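Local coordinates for protein putative acetyltransferase Sthe_0691 (Sphaerobacter thermophilus, PDB 3SHP) that probably transfers an acetyl group from acetyl-coenzyme A to an acceptor not yet identified, as a putative acetyltransferase of the GNAT type, at residues D22-H25 with W30-S33; Y15-V20 with E70-S75; W112-D115 with V121-V124; A135-A140 with L162-V167; V37-A42 with A57-L62. One frame throughout, in Å; residues are numbered along the deposited sequence. Where two conformers were deposited one is given.

Contact 1: D22-H25 with W30-S33; sequences DDKH and WFDS
K24 and F31 mark the closest backbone approach, their CA atoms 6.8 Å apart, where the short helix 21-26 faces the loop that follows it in the chain. K24 carries the helix side. Its CG lies 4.1 Å from F31 CE2, approaching the ring obliquely, and its CD packs 3.7 Å from S33 OG, so the phenyl group and the serine hydroxyl lie next to each other along one flank of the lysine's aliphatic part. The chain then bends at CG-CD (chi3 -89°), and NZ forms a salt bridge with D96 of the second subunit. F31 holds CG anti to its own backbone N (chi1 180°), which puts the ring beside K24, where it also touches M19 and L61. One water joins the two backbones: it lies 2.9 Å from K24 O and 3.1 Å from F31 O, as a possible donor to each, and its oxygen is 2.6 Å from S33 OG in a short hydrogen bond. The serine hydroxyl thus has two roles: its OG lies against the lysine methylenes and hydrogen-bonds the water. Together these make a water-mediated helix-to-loop contact at the subunit interface, in the N-terminal helical region of an apparent GNAT fold.

Contact 2: Y15-V20 with E70-S75; sequences YLRAMV and EAVVGS
Y15 OH donates a hydrogen bond to E70 OE1 at 2.5 Å, entering on the syn lone pair of the carboxylate. OE1 lies at the edge of the phenol, near the ring plane, while ring and carboxylate planes stand 47° apart. The glutamate reaches back to the tyrosine by folding at CB-CG (chi2 -71°) from a residue with positive phi in the turn before strand 72-80. Farther along, R17 lays its guanidinium obliquely against V72, with NH2 3.8 Å from CG2, the two side chains crossing at about a right angle. A water in the guanidinium plane accepts from R17 NH2 at 3.1 Å and donates to E70 O at 2.8 Å, a second link between the two segments at E70, this time through its backbone carbonyl. At the other end the selenium of selenomethionine M19 packs 3.9 Å from S75 CB.

In the next shell, R17 NH1 donates to A18 O at 3.0 Å and also forms a salt bridge with D23, whose carboxylate accepts from V20 N at the start of helix 21-26. These bonds fix the rotation of the guanidinium where it leans on V72. Strand 58-66 lies between the two segments and pairs with both, and V73 and G74 together face I64. The side chains therefore reach across a central strand, next to a classic beta bulge in strand 72-80, within the antiparallel part of a mixed sheet, consistent with the N-terminal half of a GNAT fold.

Contact 3: W112-D115 with V121-V124; sequences WLRD and VITV
I122, with by far the largest share of the buried surface, carries this helix-on-sheet contact within a beta-alpha-beta unit: strand 84-91, helix 98-116 and strand 121-127, the two strands parallel and adjacent. The helix packs on one face of the mixed sheet of an apparent GNAT fold, and its last turns meet the beginning of the returning strand, with L113 and I122 closest in backbone at 8.0 Å between CA atoms.

I122 points from the strand at the helix, and its long branch does the touching. CG1 stands anti to the carbonyl carbon (chi1 -58°) and the chain continues extended, which brings the terminal methyl CD1 up against two consecutive helix residues. Toward L113 the methyl meets CB at 4.2 Å, a loose apolar contact near the root of the leucine; the leucine itself is buried and also packs on L87 of strand 84-91 and F80 of strand 72-80.

R114 supplies the other neighbour from the more exposed side of the helix. Its side chain crosses the isoleucine at about a right angle and is extended from CG to NE, so that carbon packs here while the charged end travels onward: NH1 donates to A140 O, just beyond helix 131-139. The arginine also leans on A166 of strand 157-167. The shortest approach across the contact is R114 CG to I122 CD1, at 3.6 Å.

Contact 4: A135-A140 with L162-V167; sequences AAAEAA and LIYQAV
This is a helix-to-strand packing contact closed by a tyrosine-carboxylate hydrogen bond, in the C-terminal half of the fold, where helix 131-139 lies against strand 157-167. The backbones come nearest at A137 and Y164, whose CA atoms are 7.3 Å apart. A small residue on the helix permits that approach: A137 CB meets the tyrosine ring obliquely at CD2, 3.8 Å away, and the same alanine touches I126, L142 and L106.

One residue on, E138 takes the outer end of the ring. Y164 OH donates to E138 OE2 at 2.8 Å, meeting the oxygen on its anti side and 31° out of the carboxylate plane; the planes of ring and carboxylate are 47° apart. The glutamate crosses the tyrosine obliquely, its CG 3.9 Å from Y164 CE2, and its chain turns at CB-CG (chi2 147°) to bring the carboxylate round to the hydroxyl. A137 and E138 thus meet the buried tyrosine at two points, the methyl at CD2 and the carboxylate at OH, which gives the phenol a polar partner from an exposed residue of the helix.

Y164 also packs on A144 of strand 143-151, and its backbone hydrogen-bonds to V124, so its strand is flanked on both sides. The arrangement is that of an alpha/beta layer, a helix docked on a mixed sheet, consistent with the C-terminal half of GNAT acetyltransferases.

Contact 5: V37-A42 with A57-L62; sequences VNAARA and ARWHLL. With SRT (S,R meso-tartaric acid), chain C.
W59 reaches from strand 58-66 to the loop at 37-42, and its indole can be followed outward from a ligand at the root to backbone at the rim. CB lies 3.3 Å from O2 of the bound meso-tartaric acid. CG stands anti to the carbonyl carbon (chi1 -66°), which swings the six-membered ring toward the loop. There CZ2 meets V37 O at 3.7 Å, with the carbonyl at the ring edge, near its plane. CH2, at the far end, lies 3.4 Å from N38 CA and approaches it obliquely, while CZ3 passes to A39, 4.4 Å from its CB. The loop therefore offers mostly backbone to the indole. N38 O accepts from R88 and A39 N donates to E79, bonds that fix the loop where the ring meets it, and F35 meets the indole edge-to-face.

The tryptophan backbone grips the tartaric acid as well. W59 N donates to ligand O11 at 3.1 Å in a nearly straight bond (169°), and ligand O2 donates to W59 O at 2.6 Å, so a donor and an acceptor of one residue hold neighbouring ligand groups. D97 of the second subunit adds another hydrogen bond to the ligand. R58 and F35 complete the residues of this chain at the site: a tartaric acid pocket on the edge of a beta strand, walled partly by a second subunit.

How the contacts relate
Contacts 1, 2 and 5 form one connected group around the N-terminal part of the sheet. The salt bridge D23 OD2 to R17 NH1, 2.6 Å, ties contact 1 to contact 2, and M19 N to L61 O, a probable hydrogen bond of 2.9 Å, ties contact 2 to contact 5. Contacts 3 and 4, with centres 10 Å apart, form the other group, joined by a probable hydrogen bond of 2.7 Å between T123 OG1 and Q165 NE2. Loop 37-42 of contact 5 bridges the groups, A40 packing on T123. The tartaric acid binds at contact 5; the side chain of K24 in contact 1 is about 5 Å from this bound ligand, that of L113 in contact 3 about 13 Å.

Contact 1: D22-H25 with W30-S33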
# COMPACT_ATOMS: atom_id res chain seq x y z
N ASP A 22 0.06 29.53 1.19
CA ASP A 22 0.02 29.65 -0.26
C ASP A 22 1.14 28.84 -0.95
O ASP A 22 0.89 28.07 -1.88
CB ASP A 22 0.17 31.12 -0.62
CG ASP A 22 -0.55 31.47 -1.87
OD1 ASP A 22 -1.81 31.42 -1.84
OD2 ASP A 22 0.15 31.82 -2.87
N ASP A 23 2.38 29.02 -0.49
CA ASP A 23 3.49 28.22 -1.00
C ASP A 23 3.24 26.71 -0.89
O ASP A 23 3.43 25.95 -1.86
CB ASP A 23 4.78 28.55 -0.26
CG ASP A 23 5.14 30.03 -0.34
OD1 ASP A 23 4.83 30.69 -1.37
OD2 ASP A 23 5.76 30.53 0.61
N LYS A 24 2.84 26.28 0.31
CA LYS A 24 2.65 24.88 0.62
C LYS A 24 1.59 24.27 -0.28
O LYS A 24 1.76 23.16 -0.79
CB LYS A 24 2.31 24.68 2.12
CG LYS A 24 3.48 25.12 3.02
CD LYS A 24 3.38 24.66 4.44
CE LYS A 24 2.64 25.62 5.32
NZ LYS A 24 2.64 25.09 6.73
N HIS A 25 0.52 25.03 -0.50
CA HIS A 25 -0.57 24.55 -1.32
C HIS A 25 -0.09 24.36 -2.77
O HIS A 25 -0.23 23.26 -3.33
CB HIS A 25 -1.78 25.49 -1.24
CG HIS A 25 -2.93 25.06 -2.10
ND1 HIS A 25 -3.87 24.14 -1.69
CD2 HIS A 25 -3.28 25.42 -3.36
CE1 HIS A 25 -4.75 23.96 -2.65
NE2 HIS A 25 -4.41 24.72 -3.68
N TRP A 30 4.90 18.15 -4.78
CA TRP A 30 6.21 17.68 -4.36
C TRP A 30 6.59 18.02 -2.92
O TRP A 30 7.52 17.42 -2.38
CB TRP A 30 7.29 18.22 -5.29
CG TRP A 30 7.32 19.71 -5.39
CD1 TRP A 30 6.57 20.48 -6.22
CD2 TRP A 30 8.12 20.62 -4.61
NE1 TRP A 30 6.86 21.81 -6.02
CE2 TRP A 30 7.81 21.92 -5.05
CE3 TRP A 30 9.07 20.45 -3.57
CZ2 TRP A 30 8.41 23.06 -4.50
CZ3 TRP A 30 9.67 21.59 -3.03
CH2 TRP A 30 9.34 22.88 -3.50
N PHE A 31 5.92 18.98 -2.32
CA PHE A 31 6.33 19.36 -0.98
C PHE A 31 5.44 18.72 0.06
O PHE A 31 4.23 18.93 0.06
CB PHE A 31 6.35 20.86 -0.80
CG PHE A 31 6.77 21.28 0.59
CD1 PHE A 31 8.10 21.20 0.97
CD2 PHE A 31 5.82 21.72 1.52
CE1 PHE A 31 8.49 21.58 2.26
CE2 PHE A 31 6.20 22.11 2.81
CZ PHE A 31 7.55 22.02 3.18
N ASP A 32 6.04 17.94 0.95
CA ASP A 32 5.28 17.22 1.95
C ASP A 32 5.23 18.13 3.16
O ASP A 32 6.25 18.43 3.75
CB ASP A 32 5.97 15.90 2.29
CG ASP A 32 5.15 15.00 3.19
OD1 ASP A 32 4.04 15.39 3.63
OD2 ASP A 32 5.61 13.87 3.45
N SER A 33 4.04 18.59 3.50
CA SER A 33 3.83 19.45 4.65
C SER A 33 3.89 18.72 5.97
O SER A 33 4.00 19.36 7.02
CB SER A 33 2.46 20.08 4.54
OG SER A 33 2.55 21.17 3.66
O HOH W 1 2.14 20.96 1.13

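Contact 2: Y15-V20 with E70-S75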
# COMPACT_ATOMS: atom_id res chain seq x y z
N TYR A 15 16.02 34.28 -3.11
CA TYR A 15 15.92 34.81 -1.78
C TYR A 15 15.10 33.89 -0.92
O TYR A 15 14.33 33.07 -1.44
CB TYR A 15 15.38 36.23 -1.75
CG TYR A 15 13.96 36.44 -2.19
CD1 TYR A 15 12.91 36.50 -1.27
CD2 TYR A 15 13.67 36.65 -3.53
CE1 TYR A 15 11.60 36.72 -1.68
CE2 TYR A 15 12.38 36.89 -3.95
CZ TYR A 15 11.35 36.92 -3.02
OH TYR A 15 10.06 37.15 -3.49
N LEU A 16 15.32 34.00 0.39
CA LEU A 16 14.65 33.20 1.39
C LEU A 16 13.76 34.11 2.19
O LEU A 16 14.13 35.23 2.56
CB LEU A 16 15.67 32.51 2.31
CG LEU A 16 16.32 31.20 1.81
CD1 LEU A 16 16.73 31.23 0.36
CD2 LEU A 16 17.54 30.89 2.65
N ARG A 17 12.56 33.60 2.47
CA ARG A 17 11.59 34.30 3.29
C ARG A 17 10.73 33.21 3.93
O ARG A 17 10.76 32.09 3.49
CB ARG A 17 10.71 35.21 2.42
CG ARG A 17 10.02 34.49 1.21
CD ARG A 17 8.69 35.17 0.85
NE ARG A 17 8.05 34.57 -0.32
CZ ARG A 17 7.25 33.49 -0.30
NH1 ARG A 17 6.97 32.86 0.85
NH2 ARG A 17 6.74 33.04 -1.45
N ALA A 18 9.97 33.56 4.96
CA ALA A 18 9.08 32.62 5.61
C ALA A 18 8.15 31.98 4.58
O ALA A 18 7.54 32.67 3.76
CB ALA A 18 8.27 33.32 6.73
N MSE A 19 8.10 30.65 4.58
CA MSE A 19 7.14 29.93 3.75
C MSE A 19 5.75 30.17 4.33
O MSE A 19 5.57 30.13 5.56
CB MSE A 19 7.46 28.44 3.72
CG MSE A 19 6.58 27.65 2.77
SE MSE A 19 7.48 26.02 2.33
CE MSE A 19 6.50 25.41 0.76
N VAL A 20 4.79 30.45 3.46
CA VAL A 20 3.41 30.70 3.86
C VAL A 20 2.49 29.63 3.25
O VAL A 20 2.90 28.89 2.37
CB VAL A 20 2.96 32.13 3.45
CG1 VAL A 20 3.74 33.18 4.25
CG2 VAL A 20 3.10 32.37 1.93
N GLU A 70 9.94 34.91 -9.43
CA GLU A 70 9.22 34.79 -8.15
C GLU A 70 8.69 33.40 -7.86
O GLU A 70 7.82 33.23 -7.00
CB GLU A 70 8.08 35.81 -8.06
CG GLU A 70 8.56 37.26 -7.98
CD GLU A 70 9.20 37.56 -6.64
OE1 GLU A 70 8.72 37.00 -5.64
OE2 GLU A 70 10.16 38.34 -6.59
N ALA A 71 9.21 32.40 -8.57
CA ALA A 71 8.78 31.02 -8.37
C ALA A 71 9.39 30.47 -7.09
O ALA A 71 10.58 30.68 -6.80
CB ALA A 71 9.20 30.18 -9.56
N VAL A 72 8.58 29.75 -6.33
CA VAL A 72 9.09 29.03 -5.17
C VAL A 72 9.76 27.78 -5.73
O VAL A 72 9.07 26.92 -6.30
CB VAL A 72 7.96 28.68 -4.18
CG1 VAL A 72 8.47 27.73 -3.05
CG2 VAL A 72 7.32 29.98 -3.59
N VAL A 73 11.09 27.70 -5.61
CA VAL A 73 11.86 26.62 -6.20
C VAL A 73 12.32 25.58 -5.15
O VAL A 73 12.88 24.52 -5.50
CB VAL A 73 13.07 27.15 -7.02
CG1 VAL A 73 12.58 28.08 -8.14
CG2 VAL A 73 14.11 27.87 -6.09
N GLY A 74 12.09 25.88 -3.88
CA GLY A 74 12.39 24.92 -2.86
C GLY A 74 12.05 25.44 -1.50
O GLY A 74 11.45 26.52 -1.37
N SER A 75 12.44 24.69 -0.48
CA SER A 75 12.18 25.07 0.89
C SER A 75 13.37 24.66 1.74
O SER A 75 14.13 23.76 1.38
CB SER A 75 10.91 24.38 1.41
OG SER A 75 11.11 22.98 1.42
O HOH W 2 7.05 33.93 -4.37

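Contact 3: W112-D115 with V121-V124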
# COMPACT_ATOMS: atom_id res chain seq x y z
N TRP A 112 23.06 33.88 8.55
CA TRP A 112 21.88 34.28 9.32
C TRP A 112 21.74 33.42 10.60
O TRP A 112 21.47 33.95 11.68
CB TRP A 112 20.60 34.23 8.47
CG TRP A 112 19.34 34.36 9.28
CD1 TRP A 112 18.90 35.47 9.94
CD2 TRP A 112 18.36 33.33 9.54
NE1 TRP A 112 17.72 35.21 10.59
CE2 TRP A 112 17.36 33.91 10.36
CE3 TRP A 112 18.23 31.99 9.16
CZ2 TRP A 112 16.24 33.18 10.81
CZ3 TRP A 112 17.12 31.27 9.61
CH2 TRP A 112 16.15 31.87 10.45
N LEU A 113 21.93 32.12 10.45
CA LEU A 113 21.85 31.19 11.58
C LEU A 113 22.91 31.46 12.65
O LEU A 113 22.61 31.45 13.85
CB LEU A 113 21.91 29.72 11.10
CG LEU A 113 20.63 29.07 10.55
CD1 LEU A 113 20.86 27.60 10.18
CD2 LEU A 113 19.43 29.18 11.50
N ARG A 114 24.15 31.72 12.23
CA ARG A 114 25.24 32.03 13.16
C ARG A 114 25.02 33.35 13.89
O ARG A 114 25.25 33.43 15.10
CB ARG A 114 26.60 32.07 12.47
CG ARG A 114 27.10 30.73 11.86
CD ARG A 114 28.57 30.92 11.42
NE ARG A 114 29.20 29.82 10.67
CZ ARG A 114 29.86 28.79 11.22
NH1 ARG A 114 30.42 27.90 10.43
NH2 ARG A 114 29.96 28.65 12.54
N ASP A 115 24.57 34.39 13.18
CA ASP A 115 24.44 35.73 13.76
C ASP A 115 23.18 35.95 14.60
O ASP A 115 23.24 36.52 15.69
CB ASP A 115 24.49 36.83 12.69
CG ASP A 115 25.79 36.85 11.91
OD1 ASP A 115 26.80 36.30 12.39
OD2 ASP A 115 25.80 37.44 10.80
N VAL A 121 25.64 24.54 17.85
CA VAL A 121 25.66 23.49 16.81
C VAL A 121 24.72 23.80 15.64
O VAL A 121 23.55 24.16 15.85
CB VAL A 121 25.27 22.10 17.37
CG1 VAL A 121 25.62 21.00 16.39
CG2 VAL A 121 25.96 21.84 18.69
N ILE A 122 25.25 23.69 14.43
CA ILE A 122 24.49 23.78 13.19
C ILE A 122 24.72 22.48 12.43
O ILE A 122 25.88 22.05 12.29
CB ILE A 122 24.96 24.98 12.31
CG1 ILE A 122 24.84 26.30 13.07
CG2 ILE A 122 24.17 25.06 11.00
CD1 ILE A 122 25.35 27.56 12.30
N THR A 123 23.64 21.88 11.94
CA THR A 123 23.66 20.53 11.41
C THR A 123 22.84 20.55 10.11
O THR A 123 21.66 20.94 10.11
CB THR A 123 23.08 19.52 12.46
OG1 THR A 123 23.85 19.57 13.67
CG2 THR A 123 23.11 18.08 11.95
N VAL A 124 23.48 20.15 9.02
CA VAL A 124 22.89 20.22 7.68
C VAL A 124 23.03 18.88 6.93
O VAL A 124 24.12 18.30 6.85
CB VAL A 124 23.57 21.32 6.81
CG1 VAL A 124 22.79 21.56 5.52
CG2 VAL A 124 23.70 22.64 7.61

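Contact 4: A135-A140 with L162-V167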
# COMPACT_ATOMS: atom_id res chain seq x y z
N ALA A 135 30.21 22.26 -1.55
CA ALA A 135 31.21 23.33 -1.59
C ALA A 135 30.72 24.55 -0.81
O ALA A 135 31.51 25.20 -0.12
CB ALA A 135 31.57 23.69 -3.02
N ALA A 136 29.42 24.85 -0.90
CA ALA A 136 28.86 25.98 -0.14
C ALA A 136 29.03 25.72 1.35
O ALA A 136 29.36 26.62 2.09
CB ALA A 136 27.39 26.22 -0.49
N ALA A 137 28.83 24.48 1.78
CA ALA A 137 28.91 24.15 3.20
C ALA A 137 30.33 24.31 3.71
O ALA A 137 30.56 24.87 4.78
CB ALA A 137 28.41 22.74 3.45
N GLU A 138 31.28 23.81 2.93
CA GLU A 138 32.69 23.95 3.26
C GLU A 138 33.10 25.42 3.38
O GLU A 138 33.73 25.79 4.37
CB GLU A 138 33.56 23.18 2.27
CG GLU A 138 33.60 21.70 2.64
CD GLU A 138 33.70 20.76 1.44
OE1 GLU A 138 34.00 21.22 0.30
OE2 GLU A 138 33.47 19.54 1.65
N ALA A 139 32.68 26.26 2.43
CA ALA A 139 33.00 27.69 2.49
C ALA A 139 32.30 28.39 3.67
O ALA A 139 32.81 29.36 4.21
CB ALA A 139 32.70 28.41 1.15
N ALA A 140 31.13 27.89 4.08
CA ALA A 140 30.47 28.40 5.28
C ALA A 140 31.12 27.91 6.60
O ALA A 140 30.66 28.27 7.69
CB ALA A 140 29.00 28.07 5.25
N LEU A 162 25.38 12.82 3.68
CA LEU A 162 26.41 13.35 4.55
C LEU A 162 25.77 14.34 5.49
O LEU A 162 24.83 15.02 5.10
CB LEU A 162 27.50 14.04 3.74
CG LEU A 162 28.20 13.19 2.67
CD1 LEU A 162 29.31 13.97 1.94
CD2 LEU A 162 28.75 11.95 3.32
N ILE A 163 26.27 14.40 6.72
CA ILE A 163 25.82 15.41 7.68
C ILE A 163 26.99 16.34 7.97
O ILE A 163 28.03 15.91 8.50
CB ILE A 163 25.37 14.79 9.01
CG1 ILE A 163 24.39 13.64 8.79
CG2 ILE A 163 24.82 15.89 9.94
CD1 ILE A 163 23.02 14.07 8.25
N TYR A 164 26.80 17.61 7.62
CA TYR A 164 27.82 18.63 7.84
C TYR A 164 27.45 19.39 9.09
O TYR A 164 26.27 19.66 9.33
CB TYR A 164 27.88 19.59 6.63
CG TYR A 164 28.86 19.13 5.57
CD1 TYR A 164 28.61 17.98 4.83
CD2 TYR A 164 30.03 19.85 5.32
CE1 TYR A 164 29.51 17.54 3.88
CE2 TYR A 164 30.94 19.42 4.34
CZ TYR A 164 30.66 18.27 3.63
OH TYR A 164 31.52 17.82 2.66
N GLN A 165 28.46 19.76 9.87
CA GLN A 165 28.27 20.45 11.15
C GLN A 165 29.30 21.52 11.40
O GLN A 165 30.44 21.44 10.93
CB GLN A 165 28.30 19.44 12.31
CG GLN A 165 27.07 18.52 12.33
CD GLN A 165 26.95 17.74 13.64
OE1 GLN A 165 27.73 16.81 13.91
NE2 GLN A 165 25.96 18.10 14.46
N ALA A 166 28.89 22.55 12.12
CA ALA A 166 29.83 23.38 12.84
C ALA A 166 29.43 23.28 14.30
O ALA A 166 28.24 23.42 14.67
CB ALA A 166 29.80 24.81 12.36
N VAL A 167 30.43 23.02 15.13
CA VAL A 167 30.23 22.85 16.55
C VAL A 167 31.20 23.79 17.30
O VAL A 167 32.42 23.69 17.14
CB VAL A 167 30.44 21.39 16.98
CG1 VAL A 167 30.30 21.22 18.50
CG2 VAL A 167 29.46 20.45 16.21

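Contact 5: V37-A42 with A57-L62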
# COMPACT_ATOMS: atom_id res chain seq x y z
N VAL A 37 10.59 13.42 11.69
CA VAL A 37 10.99 13.35 13.11
C VAL A 37 11.95 14.47 13.51
O VAL A 37 11.92 14.96 14.64
CB VAL A 37 11.52 11.96 13.57
CG1 VAL A 37 10.42 10.91 13.44
CG2 VAL A 37 12.77 11.52 12.76
N ASN A 38 12.79 14.90 12.57
CA ASN A 38 13.72 15.99 12.82
C ASN A 38 14.08 16.60 11.47
O ASN A 38 13.61 16.10 10.43
CB ASN A 38 14.97 15.46 13.55
CG ASN A 38 15.56 14.26 12.85
OD1 ASN A 38 15.80 14.28 11.62
ND2 ASN A 38 15.77 13.20 13.60
N ALA A 39 14.86 17.68 11.47
CA ALA A 39 15.33 18.30 10.22
C ALA A 39 16.74 17.86 9.83
O ALA A 39 17.22 18.20 8.76
CB ALA A 39 15.26 19.82 10.32
N ALA A 40 17.43 17.13 10.69
CA ALA A 40 18.67 16.45 10.29
C ALA A 40 18.76 15.12 11.02
O ALA A 40 18.93 15.07 12.26
CB ALA A 40 19.91 17.31 10.54
N ARG A 41 18.63 14.06 10.22
CA ARG A 41 18.61 12.64 10.56
C ARG A 41 19.67 12.05 11.51
O ARG A 41 19.39 11.08 12.23
CB ARG A 41 18.86 11.91 9.24
CG ARG A 41 17.80 11.11 8.80
CD ARG A 41 18.14 10.71 7.39
NE ARG A 41 17.73 11.79 6.50
CZ ARG A 41 17.21 11.63 5.28
NH1 ARG A 41 16.88 12.72 4.58
NH2 ARG A 41 16.99 10.40 4.78
N ALA A 42 20.90 12.53 11.38
CA ALA A 42 22.01 12.05 12.18
C ALA A 42 22.87 13.24 12.53
O ALA A 42 22.78 14.28 11.88
CB ALA A 42 22.81 11.05 11.39
N ALA A 57 11.09 22.88 21.43
CA ALA A 57 11.59 22.83 20.07
C ALA A 57 10.80 23.81 19.18
O ALA A 57 9.58 24.00 19.37
CB ALA A 57 11.51 21.42 19.54
N ARG A 58 11.48 24.44 18.23
CA ARG A 58 10.82 25.38 17.32
C ARG A 58 11.17 25.02 15.88
O ARG A 58 12.34 24.97 15.52
CB ARG A 58 11.18 26.85 17.65
CG ARG A 58 10.61 27.38 19.01
CD ARG A 58 9.05 27.37 19.04
NE ARG A 58 8.47 27.84 20.30
CZ ARG A 58 7.96 27.06 21.26
NH1 ARG A 58 7.96 25.72 21.16
NH2 ARG A 58 7.46 27.62 22.36
N TRP A 59 10.15 24.76 15.07
CA TRP A 59 10.32 24.41 13.67
C TRP A 59 9.96 25.58 12.79
O TRP A 59 9.00 26.33 13.06
CB TRP A 59 9.44 23.24 13.28
CG TRP A 59 9.76 21.93 13.92
CD1 TRP A 59 9.55 21.58 15.24
CD2 TRP A 59 10.27 20.77 13.27
NE1 TRP A 59 9.93 20.27 15.43
CE2 TRP A 59 10.36 19.75 14.24
CE3 TRP A 59 10.67 20.50 11.96
CZ2 TRP A 59 10.84 18.48 13.94
CZ3 TRP A 59 11.15 19.24 11.66
CH2 TRP A 59 11.22 18.24 12.64
N HIS A 60 10.71 25.73 11.71
CA HIS A 60 10.45 26.81 10.78
C HIS A 60 10.61 26.34 9.37
O HIS A 60 11.30 25.34 9.10
CB HIS A 60 11.36 28.00 11.09
CG HIS A 60 11.12 28.58 12.44
ND1 HIS A 60 10.03 29.39 12.72
CD2 HIS A 60 11.79 28.42 13.62
CE1 HIS A 60 10.06 29.72 14.00
NE2 HIS A 60 11.11 29.15 14.57
N LEU A 61 9.96 27.06 8.47
CA LEU A 61 10.07 26.79 7.06
C LEU A 61 10.37 28.07 6.30
O LEU A 61 9.63 29.04 6.44
CB LEU A 61 8.74 26.26 6.56
CG LEU A 61 8.55 24.77 6.57
CD1 LEU A 61 7.09 24.50 6.12
CD2 LEU A 61 9.56 24.12 5.65
N LEU A 62 11.43 28.05 5.50
CA LEU A 62 11.77 29.14 4.63
C LEU A 62 11.52 28.70 3.19
O LEU A 62 11.93 27.60 2.80
CB LEU A 62 13.23 29.54 4.81
CG LEU A 62 13.68 30.05 6.20
CD1 LEU A 62 15.15 30.39 6.18
CD2 LEU A 62 12.86 31.28 6.63
O1 SRT C . 5.58 23.65 16.24
O11 SRT C . 7.16 25.10 15.88
C1 SRT C . 6.19 24.42 15.46
C2 SRT C . 5.71 24.49 14.01
O2 SRT C . 6.71 25.04 13.12
C3 SRT C . 4.46 25.35 13.78
O3 SRT C . 3.77 25.59 15.01
C4 SRT C . 3.54 24.73 12.75
O4 SRT C . 2.98 23.63 12.97
O41 SRT C . 3.35 25.36 11.68